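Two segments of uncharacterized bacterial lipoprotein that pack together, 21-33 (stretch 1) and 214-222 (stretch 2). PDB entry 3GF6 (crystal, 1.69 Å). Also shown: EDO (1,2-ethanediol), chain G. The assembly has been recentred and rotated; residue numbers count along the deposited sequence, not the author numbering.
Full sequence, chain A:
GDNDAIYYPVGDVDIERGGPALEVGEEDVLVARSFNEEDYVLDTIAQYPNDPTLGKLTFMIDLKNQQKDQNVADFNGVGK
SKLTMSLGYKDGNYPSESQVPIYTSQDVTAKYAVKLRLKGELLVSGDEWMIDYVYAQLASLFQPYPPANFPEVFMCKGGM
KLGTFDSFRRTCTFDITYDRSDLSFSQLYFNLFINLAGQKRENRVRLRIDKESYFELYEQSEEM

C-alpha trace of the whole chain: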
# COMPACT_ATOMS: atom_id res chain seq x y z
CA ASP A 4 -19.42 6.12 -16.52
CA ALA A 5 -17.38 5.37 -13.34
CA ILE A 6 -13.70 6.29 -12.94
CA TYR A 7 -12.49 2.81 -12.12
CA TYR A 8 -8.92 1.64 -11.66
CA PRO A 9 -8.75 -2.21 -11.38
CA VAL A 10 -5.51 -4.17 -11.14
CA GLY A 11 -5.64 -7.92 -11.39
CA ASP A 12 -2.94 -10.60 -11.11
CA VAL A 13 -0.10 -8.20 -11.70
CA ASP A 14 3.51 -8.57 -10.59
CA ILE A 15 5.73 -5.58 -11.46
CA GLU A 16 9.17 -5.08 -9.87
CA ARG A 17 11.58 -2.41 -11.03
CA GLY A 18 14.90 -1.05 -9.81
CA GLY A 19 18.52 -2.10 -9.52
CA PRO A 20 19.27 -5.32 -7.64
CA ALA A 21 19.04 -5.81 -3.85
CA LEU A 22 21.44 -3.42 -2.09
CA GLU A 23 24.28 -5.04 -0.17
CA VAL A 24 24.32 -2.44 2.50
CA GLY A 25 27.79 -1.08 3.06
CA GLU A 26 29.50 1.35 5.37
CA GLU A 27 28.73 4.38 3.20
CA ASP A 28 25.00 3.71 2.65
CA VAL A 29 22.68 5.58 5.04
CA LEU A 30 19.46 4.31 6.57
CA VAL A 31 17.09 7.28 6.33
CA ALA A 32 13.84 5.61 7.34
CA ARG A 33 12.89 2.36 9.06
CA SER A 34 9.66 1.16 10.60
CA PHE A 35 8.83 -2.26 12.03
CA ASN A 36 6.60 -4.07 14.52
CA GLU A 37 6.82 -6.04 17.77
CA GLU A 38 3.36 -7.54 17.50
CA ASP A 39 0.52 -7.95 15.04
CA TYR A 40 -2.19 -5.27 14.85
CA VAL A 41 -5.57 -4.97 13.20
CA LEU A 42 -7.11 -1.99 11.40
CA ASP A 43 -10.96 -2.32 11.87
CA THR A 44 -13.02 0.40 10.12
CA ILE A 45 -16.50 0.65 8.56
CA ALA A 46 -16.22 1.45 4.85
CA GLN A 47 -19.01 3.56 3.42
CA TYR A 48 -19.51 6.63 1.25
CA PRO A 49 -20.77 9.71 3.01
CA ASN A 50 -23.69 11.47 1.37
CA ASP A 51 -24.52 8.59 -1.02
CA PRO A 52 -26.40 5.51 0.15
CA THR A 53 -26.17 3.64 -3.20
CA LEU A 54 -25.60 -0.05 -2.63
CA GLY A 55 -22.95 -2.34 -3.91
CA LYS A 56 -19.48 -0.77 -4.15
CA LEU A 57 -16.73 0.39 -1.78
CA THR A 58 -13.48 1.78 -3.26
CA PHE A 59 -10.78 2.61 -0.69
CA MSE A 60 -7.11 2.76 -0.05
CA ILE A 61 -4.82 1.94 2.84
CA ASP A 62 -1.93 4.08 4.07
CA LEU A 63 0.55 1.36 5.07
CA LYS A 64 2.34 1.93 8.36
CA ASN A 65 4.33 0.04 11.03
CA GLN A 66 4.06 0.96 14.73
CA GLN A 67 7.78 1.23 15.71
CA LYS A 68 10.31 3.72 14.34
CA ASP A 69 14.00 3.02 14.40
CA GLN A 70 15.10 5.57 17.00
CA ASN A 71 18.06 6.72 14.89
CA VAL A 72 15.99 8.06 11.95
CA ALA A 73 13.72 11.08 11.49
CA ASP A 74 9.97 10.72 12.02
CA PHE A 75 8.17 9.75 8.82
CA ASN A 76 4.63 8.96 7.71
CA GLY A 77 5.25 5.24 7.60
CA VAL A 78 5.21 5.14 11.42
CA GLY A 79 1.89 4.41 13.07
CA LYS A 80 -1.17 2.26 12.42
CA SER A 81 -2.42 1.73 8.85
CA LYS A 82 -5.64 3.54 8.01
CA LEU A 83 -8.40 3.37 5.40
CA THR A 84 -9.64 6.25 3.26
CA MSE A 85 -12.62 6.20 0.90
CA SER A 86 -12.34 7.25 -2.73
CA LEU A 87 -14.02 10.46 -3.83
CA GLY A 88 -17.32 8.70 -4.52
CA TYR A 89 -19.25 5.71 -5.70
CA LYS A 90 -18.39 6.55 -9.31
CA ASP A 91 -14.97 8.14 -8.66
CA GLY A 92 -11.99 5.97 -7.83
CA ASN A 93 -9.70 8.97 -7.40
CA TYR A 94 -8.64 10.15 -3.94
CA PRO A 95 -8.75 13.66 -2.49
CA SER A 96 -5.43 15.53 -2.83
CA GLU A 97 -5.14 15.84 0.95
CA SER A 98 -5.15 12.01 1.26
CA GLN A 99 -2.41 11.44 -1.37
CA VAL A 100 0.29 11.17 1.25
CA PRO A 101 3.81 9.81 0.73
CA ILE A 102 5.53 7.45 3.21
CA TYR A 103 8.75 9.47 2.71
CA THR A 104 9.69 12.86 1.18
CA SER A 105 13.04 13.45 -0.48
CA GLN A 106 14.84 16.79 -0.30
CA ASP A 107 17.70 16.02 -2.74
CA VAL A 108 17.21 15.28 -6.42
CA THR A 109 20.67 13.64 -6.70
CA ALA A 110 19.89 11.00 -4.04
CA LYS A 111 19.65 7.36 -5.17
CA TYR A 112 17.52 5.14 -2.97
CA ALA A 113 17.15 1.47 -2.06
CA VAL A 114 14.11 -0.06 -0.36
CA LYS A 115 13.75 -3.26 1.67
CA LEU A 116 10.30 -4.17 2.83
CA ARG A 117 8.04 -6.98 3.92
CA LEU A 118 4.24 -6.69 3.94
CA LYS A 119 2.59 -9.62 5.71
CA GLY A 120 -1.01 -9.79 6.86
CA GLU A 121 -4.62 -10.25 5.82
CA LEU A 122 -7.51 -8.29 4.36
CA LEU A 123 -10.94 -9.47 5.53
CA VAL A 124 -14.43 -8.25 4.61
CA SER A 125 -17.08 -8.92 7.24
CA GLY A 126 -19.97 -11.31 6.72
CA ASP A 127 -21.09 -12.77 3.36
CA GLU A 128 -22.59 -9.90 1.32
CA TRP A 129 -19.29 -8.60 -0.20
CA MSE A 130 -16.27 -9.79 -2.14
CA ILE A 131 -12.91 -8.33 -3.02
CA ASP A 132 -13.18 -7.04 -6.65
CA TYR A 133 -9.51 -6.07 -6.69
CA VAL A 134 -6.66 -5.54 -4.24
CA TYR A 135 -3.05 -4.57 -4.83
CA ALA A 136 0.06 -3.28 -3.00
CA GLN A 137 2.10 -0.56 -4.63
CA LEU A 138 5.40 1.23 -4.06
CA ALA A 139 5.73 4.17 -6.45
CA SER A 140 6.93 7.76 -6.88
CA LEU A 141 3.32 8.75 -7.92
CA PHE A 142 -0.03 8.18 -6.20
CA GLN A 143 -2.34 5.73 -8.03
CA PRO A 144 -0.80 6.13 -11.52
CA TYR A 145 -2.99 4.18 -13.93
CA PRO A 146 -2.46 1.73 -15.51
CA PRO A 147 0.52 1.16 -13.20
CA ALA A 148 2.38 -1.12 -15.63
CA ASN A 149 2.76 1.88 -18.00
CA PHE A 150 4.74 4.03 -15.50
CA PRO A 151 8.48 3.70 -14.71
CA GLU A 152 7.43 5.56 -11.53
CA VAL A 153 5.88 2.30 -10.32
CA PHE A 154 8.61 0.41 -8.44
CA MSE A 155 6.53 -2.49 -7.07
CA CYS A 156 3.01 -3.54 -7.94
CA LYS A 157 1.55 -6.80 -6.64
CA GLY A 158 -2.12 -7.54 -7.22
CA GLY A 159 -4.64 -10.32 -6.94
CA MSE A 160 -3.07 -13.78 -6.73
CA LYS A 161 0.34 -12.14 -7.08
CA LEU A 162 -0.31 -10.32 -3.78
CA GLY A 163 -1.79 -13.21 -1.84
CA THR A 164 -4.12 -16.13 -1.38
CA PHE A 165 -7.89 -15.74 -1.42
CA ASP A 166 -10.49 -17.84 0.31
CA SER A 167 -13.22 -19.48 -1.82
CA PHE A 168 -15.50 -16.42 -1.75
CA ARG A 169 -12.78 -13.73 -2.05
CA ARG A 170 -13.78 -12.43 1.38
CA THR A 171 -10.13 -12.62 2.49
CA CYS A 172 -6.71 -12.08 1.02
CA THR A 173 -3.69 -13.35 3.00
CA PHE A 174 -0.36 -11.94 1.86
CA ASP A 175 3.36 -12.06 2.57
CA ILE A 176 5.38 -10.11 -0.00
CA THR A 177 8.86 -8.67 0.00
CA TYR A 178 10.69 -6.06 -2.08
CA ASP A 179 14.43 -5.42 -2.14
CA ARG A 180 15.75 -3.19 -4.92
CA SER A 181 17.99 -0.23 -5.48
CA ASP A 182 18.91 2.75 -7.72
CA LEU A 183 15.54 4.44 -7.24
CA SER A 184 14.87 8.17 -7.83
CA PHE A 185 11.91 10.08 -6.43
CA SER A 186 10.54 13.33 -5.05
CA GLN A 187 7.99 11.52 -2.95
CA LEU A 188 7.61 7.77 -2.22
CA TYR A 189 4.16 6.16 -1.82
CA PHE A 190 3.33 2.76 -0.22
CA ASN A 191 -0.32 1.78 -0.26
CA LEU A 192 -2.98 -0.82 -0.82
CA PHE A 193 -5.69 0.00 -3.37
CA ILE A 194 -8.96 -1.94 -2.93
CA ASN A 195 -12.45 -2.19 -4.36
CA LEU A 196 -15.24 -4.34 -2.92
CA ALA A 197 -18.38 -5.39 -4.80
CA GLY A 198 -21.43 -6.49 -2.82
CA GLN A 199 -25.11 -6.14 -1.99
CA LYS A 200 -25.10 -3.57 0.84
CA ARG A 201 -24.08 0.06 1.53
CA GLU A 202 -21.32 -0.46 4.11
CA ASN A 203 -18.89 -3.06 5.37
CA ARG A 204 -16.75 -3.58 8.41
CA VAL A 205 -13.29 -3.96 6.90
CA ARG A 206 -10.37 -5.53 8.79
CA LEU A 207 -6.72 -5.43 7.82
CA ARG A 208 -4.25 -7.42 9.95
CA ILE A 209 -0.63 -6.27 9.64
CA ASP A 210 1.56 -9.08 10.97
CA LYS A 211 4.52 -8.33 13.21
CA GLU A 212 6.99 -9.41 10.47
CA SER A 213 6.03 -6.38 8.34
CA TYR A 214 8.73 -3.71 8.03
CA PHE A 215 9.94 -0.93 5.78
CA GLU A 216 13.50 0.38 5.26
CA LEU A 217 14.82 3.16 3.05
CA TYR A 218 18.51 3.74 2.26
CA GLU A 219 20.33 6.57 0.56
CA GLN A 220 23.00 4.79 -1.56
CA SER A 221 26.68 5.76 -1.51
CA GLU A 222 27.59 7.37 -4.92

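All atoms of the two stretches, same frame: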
# COMPACT_ATOMS: atom_id res chain seq x y z
N ALA A 21 19.00 -5.96 -5.30
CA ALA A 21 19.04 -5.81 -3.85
C ALA A 21 20.35 -5.17 -3.44
O ALA A 21 21.41 -5.62 -3.87
CB ALA A 21 18.88 -7.17 -3.14
N LEU A 22 20.26 -4.13 -2.61
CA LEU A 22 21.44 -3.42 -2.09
C LEU A 22 22.15 -4.21 -1.02
O LEU A 22 21.55 -4.55 -0.02
CB LEU A 22 21.06 -2.08 -1.48
CG LEU A 22 22.18 -1.25 -0.84
CD1 LEU A 22 23.21 -0.75 -1.93
CD2 LEU A 22 21.59 -0.09 -0.04
N GLU A 23 23.44 -4.46 -1.23
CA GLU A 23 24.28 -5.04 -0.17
C GLU A 23 24.82 -3.89 0.62
O GLU A 23 25.80 -3.21 0.21
CB GLU A 23 25.43 -5.89 -0.73
CG GLU A 23 24.98 -7.09 -1.51
CD GLU A 23 24.08 -8.05 -0.71
OE1 GLU A 23 24.16 -8.11 0.54
OE2 GLU A 23 23.29 -8.76 -1.38
N VAL A 24 24.15 -3.64 1.74
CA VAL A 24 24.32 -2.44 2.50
C VAL A 24 25.75 -2.36 3.00
O VAL A 24 26.24 -3.27 3.68
CB VAL A 24 23.30 -2.40 3.67
CG1 VAL A 24 23.60 -1.27 4.60
CG2 VAL A 24 21.87 -2.26 3.13
N GLY A 25 26.44 -1.30 2.61
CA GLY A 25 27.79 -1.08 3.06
C GLY A 25 27.94 0.14 3.94
O GLY A 25 26.99 0.91 4.18
N GLU A 26 29.18 0.36 4.36
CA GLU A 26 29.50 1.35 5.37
C GLU A 26 29.06 2.77 4.99
O GLU A 26 28.70 3.55 5.86
CB GLU A 26 31.01 1.31 5.68
CG GLU A 26 31.40 2.02 6.96
CD GLU A 26 30.82 1.39 8.23
OE1 GLU A 26 30.64 0.14 8.30
OE2 GLU A 26 30.55 2.16 9.18
N GLU A 27 29.03 3.06 3.70
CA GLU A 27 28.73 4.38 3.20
C GLU A 27 27.25 4.61 2.84
O GLU A 27 26.87 5.73 2.51
CB GLU A 27 29.57 4.65 1.95
CG GLU A 27 31.07 4.30 2.14
CD GLU A 27 31.95 5.52 2.27
OE1 GLU A 27 31.86 6.38 1.37
OE2 GLU A 27 32.75 5.60 3.24
N ASP A 28 26.44 3.55 2.86
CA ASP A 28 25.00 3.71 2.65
C ASP A 28 24.42 4.27 3.93
O ASP A 28 25.03 4.12 4.99
CB ASP A 28 24.39 2.38 2.22
CG ASP A 28 25.01 1.86 0.93
OD1 ASP A 28 25.14 2.67 -0.02
OD2 ASP A 28 25.42 0.69 0.86
N VAL A 29 23.28 4.96 3.85
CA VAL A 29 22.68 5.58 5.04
C VAL A 29 21.23 5.17 5.14
O VAL A 29 20.44 5.35 4.17
CB VAL A 29 22.80 7.12 4.99
CG1 VAL A 29 22.09 7.79 6.20
CG2 VAL A 29 24.27 7.52 4.92
N LEU A 30 20.85 4.61 6.28
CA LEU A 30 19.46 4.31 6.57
C LEU A 30 18.76 5.61 6.90
O LEU A 30 19.14 6.26 7.87
CB LEU A 30 19.30 3.34 7.75
CG LEU A 30 17.87 2.92 8.15
CD1 LEU A 30 17.29 1.94 7.17
CD2 LEU A 30 17.84 2.32 9.58
N VAL A 31 17.77 6.00 6.11
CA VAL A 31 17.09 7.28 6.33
C VAL A 31 15.69 7.11 6.86
O VAL A 31 15.11 8.04 7.40
CB VAL A 31 17.12 8.21 5.09
CG1 VAL A 31 18.60 8.70 4.84
CG2 VAL A 31 16.50 7.59 3.84
N ALA A 32 15.14 5.92 6.72
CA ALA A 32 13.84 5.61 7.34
C ALA A 32 13.75 4.09 7.55
O ALA A 32 14.25 3.27 6.74
CB ALA A 32 12.64 6.13 6.49
N ARG A 33 13.16 3.75 8.68
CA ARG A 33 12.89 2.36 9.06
C ARG A 33 11.74 2.33 10.04
O ARG A 33 11.73 3.06 11.06
CB ARG A 33 14.13 1.70 9.67
CG ARG A 33 13.85 0.33 10.36
CD ARG A 33 15.15 -0.41 10.69
NE ARG A 33 14.81 -1.67 11.35
CZ ARG A 33 14.94 -1.92 12.65
NH1 ARG A 33 15.45 -1.02 13.48
NH2 ARG A 33 14.56 -3.10 13.11
N TYR A 214 7.77 -4.79 7.80
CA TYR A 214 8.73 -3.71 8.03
C TYR A 214 9.02 -2.96 6.74
O TYR A 214 8.76 -3.46 5.64
CB TYR A 214 10.07 -4.23 8.60
CG TYR A 214 10.96 -4.91 7.60
CD1 TYR A 214 11.90 -4.18 6.87
CD2 TYR A 214 10.86 -6.28 7.37
CE1 TYR A 214 12.73 -4.79 5.93
CE2 TYR A 214 11.68 -6.92 6.46
CZ TYR A 214 12.60 -6.16 5.72
OH TYR A 214 13.43 -6.78 4.86
N PHE A 215 9.60 -1.78 6.90
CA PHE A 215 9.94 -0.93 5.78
C PHE A 215 11.24 -0.24 6.09
O PHE A 215 11.37 0.35 7.14
CB PHE A 215 8.84 0.13 5.61
CG PHE A 215 9.14 1.13 4.56
CD1 PHE A 215 8.83 0.86 3.23
CD2 PHE A 215 9.84 2.29 4.86
CE1 PHE A 215 9.16 1.78 2.24
CE2 PHE A 215 10.19 3.20 3.87
CZ PHE A 215 9.84 2.96 2.57
N GLU A 216 12.20 -0.29 5.15
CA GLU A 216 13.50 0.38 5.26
C GLU A 216 13.81 1.13 3.99
O GLU A 216 13.55 0.63 2.89
CB GLU A 216 14.64 -0.60 5.48
CG GLU A 216 14.50 -1.37 6.76
CD GLU A 216 15.58 -2.42 6.97
OE1 GLU A 216 16.40 -2.68 6.08
OE2 GLU A 216 15.59 -2.99 8.07
N LEU A 217 14.40 2.31 4.15
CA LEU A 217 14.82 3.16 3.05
C LEU A 217 16.28 3.62 3.27
O LEU A 217 16.61 4.19 4.32
CB LEU A 217 13.92 4.39 2.93
CG LEU A 217 14.22 5.37 1.78
CD1 LEU A 217 14.09 4.72 0.39
CD2 LEU A 217 13.28 6.59 1.90
N TYR A 218 17.11 3.36 2.27
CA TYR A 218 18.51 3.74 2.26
C TYR A 218 18.78 4.80 1.20
O TYR A 218 18.23 4.73 0.10
CB TYR A 218 19.39 2.52 1.97
CG TYR A 218 19.27 1.45 3.01
CD1 TYR A 218 18.25 0.49 2.96
CD2 TYR A 218 20.15 1.43 4.11
CE1 TYR A 218 18.12 -0.48 3.96
CE2 TYR A 218 20.02 0.47 5.11
CZ TYR A 218 19.01 -0.47 5.02
OH TYR A 218 18.89 -1.42 5.99
N GLU A 219 19.65 5.76 1.54
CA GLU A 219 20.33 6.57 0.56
C GLU A 219 21.61 5.80 0.18
O GLU A 219 22.37 5.43 1.06
CB GLU A 219 20.71 7.93 1.10
CG GLU A 219 19.60 8.90 1.32
CD GLU A 219 20.08 10.27 1.80
OE1 GLU A 219 21.31 10.51 1.84
OE2 GLU A 219 19.23 11.08 2.21
N GLN A 220 21.81 5.53 -1.10
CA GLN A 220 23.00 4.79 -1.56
C GLN A 220 24.24 5.67 -1.66
O GLN A 220 24.16 6.78 -2.16
CB GLN A 220 22.74 4.15 -2.93
CG GLN A 220 21.64 3.15 -2.90
CD GLN A 220 21.26 2.60 -4.27
OE1 GLN A 220 20.10 2.32 -4.50
NE2 GLN A 220 22.24 2.37 -5.14
N SER A 221 25.38 5.15 -1.22
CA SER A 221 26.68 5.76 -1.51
C SER A 221 26.89 5.91 -3.04
O SER A 221 26.60 4.97 -3.80
CB SER A 221 27.81 4.92 -0.92
N GLU A 222 27.34 7.08 -3.49
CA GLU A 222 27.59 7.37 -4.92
C GLU A 222 29.00 7.00 -5.34
O GLU A 222 29.63 6.15 -4.71
CB GLU A 222 27.36 8.86 -5.24
C1 EDO G . 13.11 -7.41 1.73
O1 EDO G . 12.27 -8.10 2.66
C2 EDO G . 14.22 -8.39 1.32
O2 EDO G . 15.45 -8.00 1.94
O HOH W 1 24.85 7.20 1.14
O HOH W 2 13.42 -3.61 9.84

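Antiparallel strands need not stay in strict register to remain bonded, and the pairing of residues 29-33 with 214-219 in this lipoprotein is a compact example. V29 and E219 form a hydrogen-bonded pair, with V29 N to E219 O at 3.0 Å and E219 N to V29 O at 2.8 Å. L30 still faces Y218, but beyond it the register slips by one, and A32, not V31, pairs with L217. The result is a beta bulge, in which L217 O receives two amides, V31 N at 2.8 Å and, weakly, A32 N at 3.3 Å. The return bond, L217 N to A32 O at 2.8 Å, restores the ladder. Between the rungs, Y218 CA makes a CA-H...O contact with V29 O at 3.2 Å; past the last one, R33 CA meets F215 O at 3.2 Å.

Where the ladder meets the type I turn from G25 to D28, a side chain takes over. The carboxylate of D28 accepts from S221 N through OD1 (2.8 Å) and from G25 N through OD2 (2.8 Å), so one group ties the turn to the other stretch. A water extends the link, donating to E27 O and E219 O.

Apolar packing centres on the Y218 ring, which lies between two aliphatic groups: V24 CG2 sits 4.0 Å from the ring centroid over one face, and L30 CD1 3.9 Å from it over the opposite face. Both are CH-pi contacts. L22 CD2 adds a contact with Y218 CB at 4.0 Å. V31, in the bulge, places CG2 3.8 Å from L217 CG.

Charge completes the set. E216 OE1 accepts the Y218 hydroxyl proton, with OH to OE1 at 2.8 Å, while OE2 makes a long salt bridge to R33 NE, 3.6 Å. A water accepting from R33 NE and donating to E216 OE2 bridges that gap.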